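Local structure of 2-hydroxyethylphosphonate dioxygenase (Streptomyces viridochromogenes, 4YAR) at residues Asp31-Leu36 with Thr50-Ala55; His10-Asn13 with Thr18-Gln21. The protein catalyses the iron-dependent, O2-driven cleavage of 2-hydroxyethylphosphonate to hydroxymethylphosphonate and formate in the biosynthesis of the antibiotic phosphinothricin tripeptide. The protein carries 1 engineered substitution. One frame throughout, in Å; residues are numbered along the deposited sequence.

Contact 1 of 2, residues Asp31-Leu36 with Thr50-Ala55. With CD (cadmium ion), chain F.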
loop_
_atom_site.group_PDB
_atom_site.type_symbol
_atom_site.label_atom_id
_atom_site.label_comp_id
_atom_site.label_asym_id
_atom_site.label_seq_id
_atom_site.Cartn_x
_atom_site.Cartn_y
_atom_site.Cartn_z
ATOM N N ASP A 31 -37.433 15.951 4.715
ATOM C CA ASP A 31 -37.094 15.951 3.311
ATOM C C ASP A 31 -35.628 16.138 3.089
ATOM O O ASP A 31 -35.053 15.500 2.213
ATOM C CB ASP A 31 -37.964 16.934 2.450
ATOM C CG ASP A 31 -37.922 18.425 2.882
ATOM O OD1 ASP A 31 -37.129 18.868 3.733
ATOM O OD2 ASP A 31 -38.773 19.189 2.331
ATOM N N ASP A 32 -34.998 16.982 3.903
ATOM C CA ASP A 32 -33.553 17.134 3.827
ATOM C C ASP A 32 -32.807 15.814 4.167
ATOM O O ASP A 32 -31.862 15.402 3.484
ATOM C CB ASP A 32 -33.078 18.252 4.743
ATOM C CG ASP A 32 -33.302 19.659 4.168
ATOM O OD1 ASP A 32 -33.708 19.844 3.009
ATOM O OD2 ASP A 32 -33.018 20.575 4.953
ATOM N N LEU A 33 -33.248 15.130 5.211
ATOM C CA LEU A 33 -32.590 13.864 5.583
ATOM C C LEU A 33 -32.802 12.760 4.548
ATOM O O LEU A 33 -31.854 12.022 4.238
ATOM C CB LEU A 33 -33.078 13.384 6.936
ATOM C CG LEU A 33 -32.351 12.163 7.530
ATOM C CD1 LEU A 33 -30.867 12.384 7.727
ATOM C CD2 LEU A 33 -32.976 11.952 8.879
ATOM N N ARG A 34 -34.012 12.656 3.991
ATOM C CA ARG A 34 -34.287 11.693 2.911
ATOM C C ARG A 34 -33.391 11.957 1.722
ATOM O O ARG A 34 -32.879 11.009 1.097
ATOM C CB ARG A 34 -35.763 11.718 2.501
ATOM C CG ARG A 34 -36.701 11.202 3.596
ATOM C CD ARG A 34 -38.103 10.873 3.084
ATOM N NE ARG A 34 -38.012 10.112 1.830
ATOM C CZ ARG A 34 -38.400 10.519 0.611
ATOM N NH1 ARG A 34 -39.008 11.697 0.405
ATOM N NH2 ARG A 34 -38.205 9.707 -0.426
ATOM N N ARG A 35 -33.129 13.234 1.442
ATOM C CA ARG A 35 -32.226 13.598 0.345
ATOM C C ARG A 35 -30.762 13.305 0.655
ATOM O O ARG A 35 -30.033 12.806 -0.208
ATOM C CB ARG A 35 -32.414 15.070 -0.049
ATOM C CG ARG A 35 -32.269 15.312 -1.540
ATOM C CD ARG A 35 -32.565 16.748 -1.944
ATOM N NE ARG A 35 -31.869 17.672 -1.060
ATOM C CZ ARG A 35 -32.430 18.312 -0.032
ATOM N NH1 ARG A 35 -33.738 18.172 0.221
ATOM N NH2 ARG A 35 -31.683 19.113 0.745
ATOM N N LEU A 36 -30.332 13.598 1.879
ATOM C CA LEU A 36 -29.009 13.236 2.337
ATOM C C LEU A 36 -28.724 11.715 2.145
ATOM O O LEU A 36 -27.558 11.297 2.008
ATOM C CB LEU A 36 -28.825 13.641 3.782
ATOM C CG LEU A 36 -28.753 15.151 4.054
ATOM C CD1 LEU A 36 -28.598 15.436 5.551
ATOM C CD2 LEU A 36 -27.624 15.778 3.258
ATOM N N THR A 50 -23.612 18.852 11.838
ATOM C CA THR A 50 -23.454 19.067 13.262
ATOM C C THR A 50 -24.644 18.575 14.098
ATOM O O THR A 50 -24.462 17.883 15.122
ATOM C CB THR A 50 -23.161 20.550 13.515
ATOM O OG1 THR A 50 -22.962 20.750 14.907
ATOM C CG2 THR A 50 -24.294 21.445 12.978
ATOM N N ALA A 51 -25.857 18.879 13.649
ATOM C CA ALA A 51 -27.067 18.455 14.369
ATOM C C ALA A 51 -27.278 16.912 14.265
ATOM O O ALA A 51 -27.734 16.262 15.243
ATOM C CB ALA A 51 -28.289 19.191 13.849
ATOM N N LEU A 52 -26.957 16.361 13.088
ATOM C CA LEU A 52 -27.077 14.912 12.842
ATOM C C LEU A 52 -26.060 14.172 13.710
ATOM O O LEU A 52 -26.364 13.149 14.298
ATOM C CB LEU A 52 -26.861 14.582 11.372
ATOM C CG LEU A 52 -28.043 14.670 10.421
ATOM C CD1 LEU A 52 -27.591 14.539 8.954
ATOM C CD2 LEU A 52 -29.140 13.664 10.787
ATOM N N ALA A 53 -24.866 14.736 13.821
ATOM C CA ALA A 53 -23.806 14.151 14.629
ATOM C C ALA A 53 -24.220 14.086 16.067
ATOM O O ALA A 53 -24.095 13.049 16.731
ATOM C CB ALA A 53 -22.526 14.966 14.486
ATOM N N GLU A 54 -24.756 15.194 16.562
ATOM C CA GLU A 54 -25.147 15.239 17.956
ATOM C C GLU A 54 -26.256 14.198 18.182
ATOM O O GLU A 54 -26.182 13.405 19.113
ATOM C CB GLU A 54 -25.580 16.651 18.350
ATOM C CG GLU A 54 -25.679 16.864 19.858
ATOM C CD GLU A 54 -26.864 16.136 20.492
ATOM O OE1 GLU A 54 -28.007 16.258 19.983
ATOM O OE2 GLU A 54 -26.650 15.439 21.513
ATOM N N ALA A 55 -27.239 14.165 17.287
ATOM C CA ALA A 55 -28.388 13.245 17.429
ATOM C C ALA A 55 -27.998 11.739 17.438
ATOM O O ALA A 55 -28.632 10.927 18.116
ATOM C CB ALA A 55 -29.424 13.531 16.344
HETATM CD CD CD F . -34.095 22.110 3.315
HETATM O O HOH W 1 -36.221 21.371 3.698
HETATM O O HOH W 2 -32.175 22.474 2.818
HETATM O O HOH W 3 -33.654 22.012 5.174
#
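Leu-52 sends its two methyls to two different leucines of the facing helix. Its CD2 meets CD1 of Leu-33 at 3.7 Å, the two side chains crossing at a slant, while its CD1 meets CD1 of Leu-36 at 3.7 Å, tip to tip. Leu-33 and Leu-36 stand three residues apart and so face the same way; different first torsions (chi1 -173° and -69°) let each bring a CD1 methyl to Leu-52. Branched leucine suits a place where one side chain must touch two neighbours. Leu-8 of helix 5-15 touches Leu-33 and Leu-36, and Thr-22 of helix 19-26 touches Leu-33 and Leu-52.

Another side of helix 30-36 is polar. There Asp-32 holds a cadmium ion with both carboxylate oxygens, OD1 at 2.3 Å, and three waters complete the ligands found; one also donates to OD1 of Asp-31. Arg-35 presents NH1 and NH2 end-on to Asp-32 OD1, NH2 at 3.1 Å, and its NH2 also forms a salt bridge with Glu-43, so the guanidinium probably offsets the negative charge of both carboxylates. The leucine cluster is part of the hydrophobic core of a Cro/C1-type helix-turn-helix domain, whose putative recognition helix is helix 30-36.

Contact 2 of 2, residues His10-Asn13 with Thr18-Gln21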
loop_
_atom_site.group_PDB
_atom_site.type_symbol
_atom_site.label_atom_id
_atom_site.label_comp_id
_atom_site.label_asym_id
_atom_site.label_seq_id
_atom_site.Cartn_x
_atom_site.Cartn_y
_atom_site.Cartn_z
ATOM N N HIS A 10 -25.589 3.869 8.139
ATOM C CA HIS A 10 -24.935 2.981 9.132
ATOM C C HIS A 10 -25.204 3.413 10.584
ATOM O O HIS A 10 -25.576 2.615 11.445
ATOM C CB HIS A 10 -23.390 2.918 8.886
ATOM C CG HIS A 10 -22.629 2.375 10.054
ATOM N ND1 HIS A 10 -22.700 1.050 10.435
ATOM C CD2 HIS A 10 -21.853 2.984 10.971
ATOM C CE1 HIS A 10 -21.979 0.871 11.528
ATOM N NE2 HIS A 10 -21.467 2.032 11.884
ATOM N N TRP A 11 -25.065 4.713 10.867
ATOM C CA TRP A 11 -25.255 5.204 12.245
ATOM C C TRP A 11 -26.700 5.307 12.643
ATOM O O TRP A 11 -27.067 5.009 13.794
ATOM C CB TRP A 11 -24.485 6.509 12.497
ATOM C CG TRP A 11 -23.022 6.232 12.622
ATOM C CD1 TRP A 11 -22.040 6.535 11.728
ATOM C CD2 TRP A 11 -22.396 5.503 13.676
ATOM N NE1 TRP A 11 -20.836 6.037 12.150
ATOM C CE2 TRP A 11 -21.017 5.421 13.361
ATOM C CE3 TRP A 11 -22.857 4.926 14.865
ATOM C CZ2 TRP A 11 -20.099 4.775 14.180
ATOM C CZ3 TRP A 11 -21.914 4.255 15.690
ATOM C CH2 TRP A 11 -20.571 4.219 15.349
ATOM N N MET A 12 -27.567 5.643 11.715
ATOM C CA MET A 12 -28.982 5.518 12.000
ATOM C C MET A 12 -29.355 4.094 12.340
ATOM O O MET A 12 -30.085 3.859 13.313
ATOM C CB MET A 12 -29.859 6.010 10.848
ATOM C CG MET A 12 -29.755 7.517 10.615
ATOM S SD MET A 12 -30.446 7.921 8.964
ATOM C CE MET A 12 -32.154 7.489 9.159
ATOM N N ASN A 13 -28.890 3.149 11.534
ATOM C CA ASN A 13 -29.162 1.742 11.863
ATOM C C ASN A 13 -28.559 1.319 13.220
ATOM O O ASN A 13 -29.201 0.588 14.021
ATOM C CB ASN A 13 -28.626 0.851 10.769
ATOM C CG ASN A 13 -28.747 -0.600 11.154
ATOM O OD1 ASN A 13 -27.768 -1.259 11.553
ATOM N ND2 ASN A 13 -29.952 -1.082 11.115
ATOM N N THR A 18 -35.424 5.618 12.977
ATOM C CA THR A 18 -35.976 5.798 11.631
ATOM C C THR A 18 -35.538 7.170 11.106
ATOM O O THR A 18 -34.987 7.977 11.837
ATOM C CB THR A 18 -37.501 5.735 11.599
ATOM O OG1 THR A 18 -38.040 6.826 12.353
ATOM C CG2 THR A 18 -37.992 4.402 12.198
ATOM N N ALA A 19 -35.715 7.347 9.809
ATOM C CA ALA A 19 -35.536 8.619 9.143
ATOM C C ALA A 19 -36.277 9.698 9.915
ATOM O O ALA A 19 -35.708 10.717 10.283
ATOM C CB ALA A 19 -36.123 8.506 7.742
ATOM N N ALA A 20 -37.556 9.457 10.191
ATOM C CA ALA A 20 -38.355 10.444 10.909
ATOM C C ALA A 20 -37.829 10.772 12.292
ATOM O O ALA A 20 -37.867 11.938 12.702
ATOM C CB ALA A 20 -39.823 10.008 11.011
ATOM N N GLN A 21 -37.362 9.754 13.017
ATOM C CA GLN A 21 -36.900 9.940 14.358
ATOM C C GLN A 21 -35.614 10.679 14.335
ATOM O O GLN A 21 -35.355 11.474 15.225
ATOM C CB GLN A 21 -36.656 8.599 15.080
ATOM C CG GLN A 21 -37.900 7.883 15.557
ATOM C CD GLN A 21 -37.657 6.438 15.984
ATOM O OE1 GLN A 21 -36.864 5.722 15.389
ATOM N NE2 GLN A 21 -38.421 5.986 16.974
#
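Met-12 and Thr-18, whose CA atoms lie 7.0 Å apart, mark the closest backbone approach between the last part of helix 5-15 and the first turn of helix 19-26, two helices joined by a short connection. The contact is carried by the end of one side chain: CE of Met-12 rests on the backbone of Ala-19, 3.6 Å from its CA. The distance from Met-12 CE to Thr-18 C is 3.9 Å. CG of Met-12 sits beside the backbone N, and after an extended middle the chain bends at its last torsion (chi3 65°), which turns the methyl onto the start of the neighbouring helix. A long, unbranched, apolar side chain suits this reach. Ala-19 suits the receiving end, because its CB points away from the methionine and is small enough to leave the main chain accessible; Met-12 CE and Ala-19 CB come no nearer than 4.3 Å.

That first turn is kept in shape by its own polar residues. Thr-18, at the N-cap, takes the N-H of Gln-21 on OG1 at 3.1 Å (154° at the hydrogen). In return, OE1 of Gln-21 accepts from N of Thr-18 at 2.8 Å, an almost straight bond of 170° that meets a lone pair in the carbonyl plane. The threonine hydroxyl also makes a weak bond to OE1. Threonine's short side chain puts OG1 close to its own backbone, within reach of the N-H three residues on, while glutamine has the length to fold back to the cap; the carbonyl of Thr-18 in turn bonds the hydroxyl of Thr-22.

Reciprocal bonds of this kind define a capping box, here opening the first helix of the predicted DNA-binding helix-turn-helix, with the preceding helix 5-15 packed against its N-terminus through Met-12.

In the fold
Both contacts belong to the small N-terminal helical domain, their centres about 9 Å apart and some 34 Å from the centre of the chain. Contact 1 is wholly buried and brings together helices 30-36 and 49-55, leucine against leucine; contact 2 lies partly at the surface and sets a methionine methyl against main chain. They share no helix, yet they touch: CD2 of Leu-33 packs at 3.3 Å from O of Ala-19, so helix 19-26 and helix 30-36, consecutive in the chain, join the two. Polar chemistry serves each differently, as a cluster of charges around cadmium, on another side of the helix from the leucines, in contact 1 and as helix capping in contact 2.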